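Local atomic coordinates of glucose dehydrogenase (Haloferax mediterranei, PDB entry 2VWH), a protein that catalyses the NAD(P)+-dependent, zinc-requiring oxidation of D-glucose and several other aldose sugars, with a preference for NADP+. Residues V84-R89 with S304-F309; N96-R101 with D109-E114; E156-H161 with V299-S304. All coordinates share one frame; numbering follows the deposited sequence.

Interaction 1: residues V84-R89 with S304-F309; sequences VPTVRR and SHVEHF. With BGC (beta-D-glucopyranose), chain C.
The phenyl ring of Phe309 lies under the methyl of Thr86, whose CG2 stands 4.2 Å from the ring centroid and 18° off the normal, a CH-pi contact over one face, displaced toward the CE1 rim. At the ring's edge, near its plane, Val84 presses in with one branch: CG1, anti to the backbone N, reaches Phe309 CE2 at 3.6 Å. The backbone adds to this: Pro85 O lies 3.7 Å from Phe309 CE2, and Thr86 CA packs against CZ. The same Thr86 methyl also meets Val306, CG2 to CG2 at 4.1 Å, so a single methyl bridges two residues of the first helical turn. With chi1 at 68°, Thr86 turns OG1 away from the Phe309 ring, to accept a weak bond from Arg89 NH1. Arg89 NH1 makes a firmer bond to Arg88 O, folding the arginine back on its own strand. Polar linkage across the contact runs through one water, which accepts from Val87 N at 2.8 Å and donates to Ser304 O at 3.0 Å. On the helical side, His305 is the N-cap residue; its N donates almost straight (168°) to His308 ND1, in the plane of that ring, which, with the bond between His308 NE2 and Glu160, holds the imidazole's rotation. The contact is buried where the GroES-like catalytic domain meets the nucleotide-binding domain, and the side chain of Phe309 lies about 4 Å from that of the zinc ligand Glu150. Helix 306-318 thus begins against the turn joining strands 82-85 and 88-89, with helix 149-165 and strand 135-137 also touching Phe309.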
# COMPACT_ATOMS: atom_id res chain seq x y z
N VAL A 84 16.36 18.46 19.51
CA VAL A 84 16.72 17.70 18.32
C VAL A 84 16.09 18.41 17.12
O VAL A 84 14.88 18.66 17.12
CB VAL A 84 16.22 16.26 18.43
CG1 VAL A 84 16.30 15.51 17.08
CG2 VAL A 84 17.00 15.52 19.54
N PRO A 85 16.89 18.75 16.11
CA PRO A 85 16.33 19.38 14.92
C PRO A 85 15.69 18.39 13.95
O PRO A 85 16.19 17.27 13.78
CB PRO A 85 17.56 20.03 14.28
CG PRO A 85 18.67 19.08 14.61
CD PRO A 85 18.36 18.58 16.00
N THR A 86 14.60 18.80 13.30
CA THR A 86 14.10 18.08 12.13
C THR A 86 15.07 18.30 10.96
O THR A 86 15.97 19.14 11.01
CB THR A 86 12.64 18.47 11.74
OG1 THR A 86 12.61 19.83 11.25
CG2 THR A 86 11.67 18.32 12.95
N VAL A 87 14.87 17.55 9.89
CA VAL A 87 15.85 17.52 8.81
C VAL A 87 15.47 18.39 7.59
O VAL A 87 16.35 19.03 6.98
CB VAL A 87 16.11 16.06 8.41
CG1 VAL A 87 17.07 15.98 7.21
CG2 VAL A 87 16.67 15.30 9.63
N ARG A 88 14.18 18.47 7.28
CA ARG A 88 13.73 19.17 6.07
C ARG A 88 13.48 20.66 6.27
O ARG A 88 12.95 21.10 7.29
CB ARG A 88 12.49 18.50 5.47
CG ARG A 88 12.86 17.27 4.69
CD ARG A 88 11.69 16.61 4.02
NE ARG A 88 12.14 15.44 3.29
CZ ARG A 88 11.40 14.76 2.42
NH1 ARG A 88 10.15 15.12 2.18
NH2 ARG A 88 11.91 13.71 1.78
N ARG A 89 13.89 21.43 5.26
CA ARG A 89 13.71 22.88 5.23
C ARG A 89 13.21 23.29 3.85
O ARG A 89 13.44 22.58 2.87
CB ARG A 89 15.04 23.59 5.53
CG ARG A 89 15.67 23.26 6.88
CD ARG A 89 14.92 23.94 8.02
NE ARG A 89 15.54 23.62 9.31
CZ ARG A 89 15.35 22.48 9.99
NH1 ARG A 89 14.53 21.55 9.53
NH2 ARG A 89 15.99 22.30 11.14
N SER A 304 10.33 12.30 8.25
CA SER A 304 9.44 12.30 9.41
C SER A 304 9.31 13.74 9.86
O SER A 304 10.07 14.60 9.42
CB SER A 304 10.00 11.45 10.56
OG SER A 304 11.29 11.90 10.95
N HIS A 305 8.34 14.00 10.73
CA HIS A 305 8.11 15.34 11.21
C HIS A 305 7.86 15.37 12.71
O HIS A 305 7.98 14.35 13.39
CB HIS A 305 7.00 16.03 10.40
CG HIS A 305 7.10 17.52 10.41
ND1 HIS A 305 8.29 18.19 10.16
CD2 HIS A 305 6.18 18.48 10.69
CE1 HIS A 305 8.08 19.49 10.27
NE2 HIS A 305 6.81 19.69 10.59
N VAL A 306 7.50 16.55 13.22
CA VAL A 306 7.53 16.85 14.66
C VAL A 306 6.79 15.84 15.52
O VAL A 306 7.31 15.39 16.54
CB VAL A 306 7.02 18.29 14.95
CG1 VAL A 306 6.89 18.55 16.46
CG2 VAL A 306 7.96 19.30 14.32
N GLU A 307 5.59 15.46 15.10
CA GLU A 307 4.79 14.51 15.86
C GLU A 307 5.48 13.16 16.01
O GLU A 307 5.34 12.49 17.03
CB GLU A 307 3.39 14.34 15.24
CG GLU A 307 3.36 13.79 13.78
CD GLU A 307 3.39 14.86 12.67
OE1 GLU A 307 3.90 16.00 12.88
OE2 GLU A 307 2.89 14.54 11.56
N HIS A 308 6.25 12.77 14.99
CA HIS A 308 6.99 11.51 15.02
C HIS A 308 8.20 11.59 15.98
O HIS A 308 8.55 10.60 16.62
CB HIS A 308 7.45 11.16 13.60
CG HIS A 308 6.32 11.10 12.62
ND1 HIS A 308 6.29 11.86 11.47
CD2 HIS A 308 5.16 10.39 12.63
CE1 HIS A 308 5.17 11.60 10.81
NE2 HIS A 308 4.47 10.72 11.49
N PHE A 309 8.82 12.76 16.06
CA PHE A 309 9.94 13.01 16.99
C PHE A 309 9.43 12.97 18.42
O PHE A 309 10.08 12.38 19.30
CB PHE A 309 10.60 14.38 16.72
CG PHE A 309 11.55 14.40 15.52
CD1 PHE A 309 11.07 14.30 14.23
CD2 PHE A 309 12.91 14.58 15.71
CE1 PHE A 309 11.94 14.34 13.13
CE2 PHE A 309 13.79 14.63 14.60
CZ PHE A 309 13.31 14.50 13.33
C2 BGC C . 17.18 10.68 6.93
C3 BGC C . 15.79 11.16 6.52
C4 BGC C . 15.80 11.38 5.02
C5 BGC C . 16.26 10.10 4.28
C6 BGC C . 16.27 10.34 2.77
C1 BGC C . 17.57 9.45 6.13
O1 BGC C . 18.76 8.96 6.68
O2 BGC C . 17.08 10.18 8.23
O3 BGC C . 15.48 12.35 7.22
O4 BGC C . 14.55 11.86 4.61
O5 BGC C . 17.56 9.69 4.75
O6 BGC C . 17.30 11.25 2.48
O HOH W 1 12.94 15.50 9.66

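Interaction 2: residues N96-R101 with D109-E114; sequences NEYFER and DGMYFE. With BGC (beta-D-glucopyranose), chain C.
The backbones of the short helix 97-100 and the loop leading into strand 113-115 stay well apart, Asn96 CA to Met111 CA being 7.6 Å, so side chains span the gap between these two parts of the GroES-like catalytic domain. Asn96 is the helix N-cap and works with both ends of its amide. OD1 takes weak capping bonds from the N atoms of Tyr98 and Phe99, while ND2 donates across the contact to Met111 O at 3.0 Å with an N-H...O angle of 148°. That acceptor lies close to the amide plane, and the donor is tilted 17° from the carbonyl plane. Placing CG between the backbone N and the carbonyl carbon (chi1 57°) lets one amide serve the helix start and the loop together. Met111 returns the contact: its chain bends at chi3, bringing CE to 3.6 Å from Asn96 ND2 and to the edge of the Tyr98 ring, 4.3 Å from CD1. Phe99 meets the loop edge-on, with CE1 3.4 Å from the same Met111 O and CZ 4.2 Å from Tyr112 CB. Tyr98 also packs on Asn266 of the second subunit, so this surface patch adjoins the dimer interface. Farther along, Tyr112 makes a cation-pi contact with Arg88, whose NE forms a salt bridge with Glu114. The strand carries this substrate-binding glutamate into the pocket, where its carboxylate takes two sugar hydroxyls, one on each oxygen: glucose O6 donates to Glu114 OE1 at 2.7 Å and O4 to Glu114 OE2 at 2.6 Å.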
# COMPACT_ATOMS: atom_id res chain seq x y z
N ASN A 96 6.11 26.22 0.47
CA ASN A 96 5.10 25.64 -0.40
C ASN A 96 4.05 24.98 0.49
O ASN A 96 4.17 25.00 1.72
CB ASN A 96 5.75 24.66 -1.38
CG ASN A 96 6.53 23.56 -0.67
OD1 ASN A 96 6.01 22.91 0.23
ND2 ASN A 96 7.78 23.36 -1.06
N GLU A 97 3.03 24.39 -0.13
CA GLU A 97 1.89 23.84 0.62
C GLU A 97 2.28 22.77 1.65
O GLU A 97 1.64 22.64 2.69
CB GLU A 97 0.82 23.28 -0.33
CG GLU A 97 1.28 22.10 -1.19
CD GLU A 97 0.22 21.66 -2.21
OE1 GLU A 97 -0.89 22.23 -2.21
OE2 GLU A 97 0.50 20.74 -3.00
N TYR A 98 3.33 21.99 1.36
CA TYR A 98 3.75 20.92 2.28
C TYR A 98 4.29 21.50 3.57
O TYR A 98 4.01 20.99 4.66
CB TYR A 98 4.77 19.99 1.62
CG TYR A 98 4.16 19.28 0.45
CD1 TYR A 98 4.35 19.75 -0.85
CD2 TYR A 98 3.34 18.17 0.65
CE1 TYR A 98 3.76 19.11 -1.93
CE2 TYR A 98 2.75 17.53 -0.43
CZ TYR A 98 2.96 18.00 -1.71
OH TYR A 98 2.36 17.36 -2.78
N PHE A 99 5.04 22.60 3.46
CA PHE A 99 5.56 23.26 4.65
C PHE A 99 4.46 24.05 5.34
O PHE A 99 4.38 24.04 6.57
CB PHE A 99 6.78 24.14 4.31
CG PHE A 99 8.03 23.34 4.08
CD1 PHE A 99 8.35 22.88 2.81
CD2 PHE A 99 8.87 23.03 5.13
CE1 PHE A 99 9.49 22.12 2.61
CE2 PHE A 99 10.02 22.26 4.93
CZ PHE A 99 10.32 21.81 3.68
N GLU A 100 3.58 24.69 4.57
CA GLU A 100 2.48 25.47 5.15
C GLU A 100 1.49 24.62 5.94
O GLU A 100 1.02 25.04 6.99
CB GLU A 100 1.74 26.29 4.08
CG GLU A 100 2.53 27.52 3.61
CD GLU A 100 1.86 28.25 2.46
OE1 GLU A 100 0.66 28.00 2.20
OE2 GLU A 100 2.54 29.08 1.82
N ARG A 101 1.20 23.41 5.46
CA ARG A 101 0.29 22.50 6.17
C ARG A 101 1.01 21.60 7.18
O ARG A 101 0.40 20.66 7.69
CB ARG A 101 -0.47 21.62 5.18
CG ARG A 101 -1.37 22.37 4.20
CD ARG A 101 -2.05 21.39 3.23
NE ARG A 101 -1.07 20.70 2.38
CZ ARG A 101 -1.38 19.86 1.40
NH1 ARG A 101 -2.64 19.57 1.10
NH2 ARG A 101 -0.39 19.30 0.69
N ASP A 109 10.37 15.45 -4.55
CA ASP A 109 11.67 15.83 -5.08
C ASP A 109 11.65 17.27 -5.60
O ASP A 109 10.74 17.67 -6.34
CB ASP A 109 12.05 14.86 -6.20
CG ASP A 109 13.44 15.07 -6.71
OD1 ASP A 109 14.39 14.93 -5.91
OD2 ASP A 109 13.59 15.38 -7.92
N GLY A 110 12.62 18.07 -5.16
CA GLY A 110 12.76 19.45 -5.60
C GLY A 110 11.97 20.45 -4.79
O GLY A 110 12.08 21.64 -5.02
N MET A 111 11.17 19.98 -3.84
CA MET A 111 10.35 20.89 -3.03
C MET A 111 10.79 20.92 -1.57
O MET A 111 10.05 21.39 -0.70
CB MET A 111 8.88 20.54 -3.18
CG MET A 111 8.41 20.70 -4.62
SD MET A 111 6.64 20.56 -4.81
CE MET A 111 6.13 22.08 -4.00
N TYR A 112 12.01 20.46 -1.32
CA TYR A 112 12.59 20.51 0.02
C TYR A 112 14.12 20.48 -0.07
O TYR A 112 14.67 20.06 -1.08
CB TYR A 112 12.11 19.32 0.86
CG TYR A 112 12.54 17.98 0.33
CD1 TYR A 112 13.77 17.44 0.65
CD2 TYR A 112 11.71 17.25 -0.53
CE1 TYR A 112 14.18 16.21 0.15
CE2 TYR A 112 12.10 16.02 -1.03
CZ TYR A 112 13.33 15.50 -0.68
OH TYR A 112 13.73 14.28 -1.17
N PHE A 113 14.78 20.95 0.98
CA PHE A 113 16.16 20.58 1.27
C PHE A 113 16.16 19.65 2.47
O PHE A 113 15.27 19.74 3.32
CB PHE A 113 16.99 21.81 1.65
CG PHE A 113 17.21 22.80 0.54
CD1 PHE A 113 17.24 22.40 -0.80
CD2 PHE A 113 17.45 24.13 0.84
CE1 PHE A 113 17.48 23.33 -1.81
CE2 PHE A 113 17.68 25.07 -0.18
CZ PHE A 113 17.70 24.66 -1.49
N GLU A 114 17.16 18.77 2.55
CA GLU A 114 17.43 18.01 3.77
C GLU A 114 18.82 18.38 4.27
O GLU A 114 19.83 18.18 3.56
CB GLU A 114 17.34 16.50 3.51
CG GLU A 114 15.93 16.00 3.34
CD GLU A 114 15.82 14.51 2.94
OE1 GLU A 114 16.80 13.89 2.47
OE2 GLU A 114 14.71 13.97 3.06
C2 BGC C . 17.18 10.68 6.93
C3 BGC C . 15.79 11.16 6.52
C4 BGC C . 15.80 11.38 5.02
C5 BGC C . 16.26 10.10 4.28
C6 BGC C . 16.27 10.34 2.77
C1 BGC C . 17.57 9.45 6.13
O1 BGC C . 18.76 8.96 6.68
O2 BGC C . 17.08 10.18 8.23
O3 BGC C . 15.48 12.35 7.22
O4 BGC C . 14.55 11.86 4.61
O5 BGC C . 17.56 9.69 4.75
O6 BGC C . 17.30 11.25 2.48

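Interaction 3: residues E156-H161 with V299-S304; sequences EKALEH and VGSVNS. With NAP (NADP nicotinamide-adenine-dinucleotide phosphate), chain B; BGC (beta-D-glucopyranose), chain C.
The end of strand 297-300, an edge strand, within this chain, of the parallel Rossmann-type sheet, and the loop after it form part of the nicotinamide and glucose sites, and helix 149-165 packs along them. Lys157 carries most of the contact. Its chain is fully extended, with CG anti to the backbone N (chi1 172°), and runs alongside the loop until NZ donates to Val302 O at 2.8 Å. On the way CE passes 3.5 Å from Ser301 OG and CD 3.4 Å from Asn303 O. The ammonium also forms a salt bridge with Asp105, which probably balances this buried charge while one carbonyl of the loop is held. The next residue brings the helix close, Ala158 CB facing Ser301 CB at 4.0 Å; a turn after Lys157, His161 CB meets one methyl of Val299, CG1. A water accepts weakly from His161 ND1 and donates to Gly300 O, bridging helix and strand. Ser304, next to the helix, has its hydroxyl hydrogen-bonded to Ser153. At the strand's edge Val299 pairs antiparallel with a strand of the second subunit, so the sheet continues through the dimer. The other side of the loop faces the ligands. NADP grips the backbone with its carboxamide, N7N donating to Ser301 O at 3.1 Å and O7N accepting from Asn303 N with an N-H...O angle of 168°. Val302 CG2 lies 3.5 Å from both NADP O7N and glucose O4. Beside it Asn303 ND2 holds two neighbouring hydroxyls of the sugar, donating to glucose O3 at 2.9 Å and O4 at 3.3 Å.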
# COMPACT_ATOMS: atom_id res chain seq x y z
N GLU A 156 8.62 5.60 13.45
CA GLU A 156 7.31 6.04 13.93
C GLU A 156 6.43 6.44 12.75
O GLU A 156 5.27 6.08 12.71
CB GLU A 156 7.42 7.19 14.94
CG GLU A 156 8.13 6.82 16.23
CD GLU A 156 7.30 5.96 17.21
OE1 GLU A 156 6.12 5.69 16.97
OE2 GLU A 156 7.87 5.57 18.24
N LYS A 157 6.99 7.17 11.77
CA LYS A 157 6.21 7.55 10.59
C LYS A 157 5.82 6.34 9.75
O LYS A 157 4.65 6.19 9.39
CB LYS A 157 6.93 8.59 9.70
CG LYS A 157 6.16 8.83 8.37
CD LYS A 157 6.81 9.85 7.44
CE LYS A 157 6.09 9.87 6.07
NZ LYS A 157 6.67 10.89 5.14
N ALA A 158 6.79 5.49 9.43
CA ALA A 158 6.53 4.31 8.61
C ALA A 158 5.42 3.43 9.19
O ALA A 158 4.53 2.98 8.45
CB ALA A 158 7.82 3.48 8.39
N LEU A 159 5.45 3.21 10.50
CA LEU A 159 4.40 2.44 11.17
C LEU A 159 3.03 3.14 11.11
O LEU A 159 2.00 2.49 10.92
CB LEU A 159 4.76 2.15 12.63
CG LEU A 159 6.02 1.29 12.87
CD1 LEU A 159 6.21 1.01 14.37
CD2 LEU A 159 5.96 0.00 12.11
N GLU A 160 3.01 4.45 11.28
CA GLU A 160 1.76 5.18 11.16
C GLU A 160 1.11 4.95 9.79
O GLU A 160 -0.08 4.67 9.71
CB GLU A 160 2.00 6.67 11.42
CG GLU A 160 0.75 7.50 11.47
CD GLU A 160 1.02 8.98 11.64
OE1 GLU A 160 1.97 9.53 11.03
OE2 GLU A 160 0.23 9.60 12.38
N HIS A 161 1.89 5.05 8.71
CA HIS A 161 1.36 4.88 7.35
C HIS A 161 1.03 3.40 7.05
O HIS A 161 -0.03 3.10 6.50
CB HIS A 161 2.30 5.49 6.31
CG HIS A 161 2.34 6.98 6.34
ND1 HIS A 161 1.92 7.76 5.28
CD2 HIS A 161 2.73 7.85 7.31
CE1 HIS A 161 2.06 9.04 5.59
NE2 HIS A 161 2.54 9.12 6.82
N VAL A 299 3.70 -0.04 1.22
CA VAL A 299 3.73 1.38 1.52
C VAL A 299 5.18 1.81 1.65
O VAL A 299 5.94 1.22 2.41
CB VAL A 299 2.96 1.69 2.85
CG1 VAL A 299 3.06 3.13 3.20
CG2 VAL A 299 1.48 1.30 2.72
N GLY A 300 5.56 2.84 0.89
CA GLY A 300 6.86 3.47 1.04
C GLY A 300 6.78 4.68 1.96
O GLY A 300 5.76 5.34 2.02
N SER A 301 7.88 4.96 2.67
CA SER A 301 7.94 6.06 3.61
C SER A 301 9.33 6.71 3.62
O SER A 301 10.35 6.03 3.53
CB SER A 301 7.58 5.55 5.01
OG SER A 301 7.44 6.62 5.94
N VAL A 302 9.35 8.03 3.73
CA VAL A 302 10.62 8.75 3.85
C VAL A 302 10.49 9.91 4.81
O VAL A 302 9.42 10.53 4.91
CB VAL A 302 11.17 9.23 2.46
CG1 VAL A 302 10.27 10.34 1.85
CG2 VAL A 302 12.62 9.68 2.60
N ASN A 303 11.56 10.18 5.56
CA ASN A 303 11.63 11.35 6.42
C ASN A 303 10.63 11.20 7.57
O ASN A 303 10.15 10.09 7.85
CB ASN A 303 11.43 12.63 5.59
CG ASN A 303 11.88 13.90 6.32
OD1 ASN A 303 11.06 14.78 6.59
ND2 ASN A 303 13.16 14.00 6.63
N SER A 304 10.33 12.30 8.25
CA SER A 304 9.44 12.30 9.41
C SER A 304 9.31 13.74 9.86
O SER A 304 10.07 14.60 9.42
CB SER A 304 10.00 11.45 10.56
OG SER A 304 11.29 11.90 10.95
PA NAP B . 23.03 0.32 6.65
O1A NAP B . 23.86 0.55 7.84
O2A NAP B . 23.70 0.36 5.36
O5B NAP B . 22.26 -1.07 6.85
C5B NAP B . 21.84 -1.82 5.73
C4B NAP B . 22.04 -3.27 6.10
O4B NAP B . 21.39 -4.08 5.15
C3B NAP B . 23.52 -3.65 6.11
O3B NAP B . 23.91 -4.04 7.41
C2B NAP B . 23.61 -4.78 5.11
O2B NAP B . 24.41 -5.84 5.56
C1B NAP B . 22.16 -5.24 4.97
N9A NAP B . 21.95 -5.88 3.67
C8A NAP B . 22.16 -5.33 2.42
N7A NAP B . 21.86 -6.26 1.49
C5A NAP B . 21.48 -7.40 2.13
C6A NAP B . 21.07 -8.64 1.66
N6A NAP B . 21.02 -8.87 0.35
N1A NAP B . 20.73 -9.62 2.56
C2A NAP B . 20.77 -9.36 3.92
N3A NAP B . 21.18 -8.13 4.39
C4A NAP B . 21.52 -7.17 3.50
O3 NAP B . 21.86 1.43 6.63
PN NAP B . 20.88 1.96 7.80
O1N NAP B . 20.48 0.85 8.70
O2N NAP B . 21.41 3.22 8.37
O5D NAP B . 19.61 2.31 6.85
C5D NAP B . 18.94 1.31 6.13
C4D NAP B . 18.47 1.81 4.76
O4D NAP B . 17.46 2.78 4.95
C3D NAP B . 19.53 2.50 3.90
O3D NAP B . 19.21 2.27 2.53
C2D NAP B . 19.35 3.96 4.25
O2D NAP B . 19.84 4.85 3.29
C1D NAP B . 17.84 4.03 4.37
N1N NAP B . 17.27 5.08 5.23
C2N NAP B . 16.10 5.65 4.78
C3N NAP B . 15.42 6.59 5.52
C7N NAP B . 14.05 6.99 5.07
O7N NAP B . 13.53 8.18 5.59
N7N NAP B . 13.35 6.26 4.18
C4N NAP B . 15.94 6.98 6.77
C5N NAP B . 17.11 6.35 7.24
C6N NAP B . 17.77 5.40 6.46
P2B NAP B . 26.00 -5.89 5.27
O1X NAP B . 26.67 -4.93 6.18
O2X NAP B . 26.28 -5.56 3.84
O3X NAP B . 26.40 -7.30 5.59
C2 BGC C . 17.18 10.68 6.93
C3 BGC C . 15.79 11.16 6.52
C4 BGC C . 15.80 11.38 5.02
C5 BGC C . 16.26 10.10 4.28
C6 BGC C . 16.27 10.34 2.77
C1 BGC C . 17.57 9.45 6.13
O1 BGC C . 18.76 8.96 6.68
O2 BGC C . 17.08 10.18 8.23
O3 BGC C . 15.48 12.35 7.22
O4 BGC C . 14.55 11.86 4.61
O5 BGC C . 17.56 9.69 4.75
O6 BGC C . 17.30 11.25 2.48
O HOH W 2 3.12 6.49 2.45

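How the interactions relate
Interaction 2 belongs to the GroES-like catalytic domain and interaction 3 to the nucleotide-binding domain, while interaction 1 joins the two; along the chain both others are nested inside the loop it closes, interaction 2 closing before interaction 3 opens. Centres are about 13 Å apart for interaction 1 with either of the others and about 17 Å for interactions 2 and 3. Strands 88-89 and 113-115 are sheet neighbours, tying interaction 1 to interaction 2, whereas Ser304 and the His308–Glu160 hydrogen bond tie it to interaction 3. Around the glucose, Glu114 and Asn303 bring substrate contacts from different domains, with Arg88 touching both, so the sugar sits in the cleft between them. Interactions 2 and 3 also touch the second subunit.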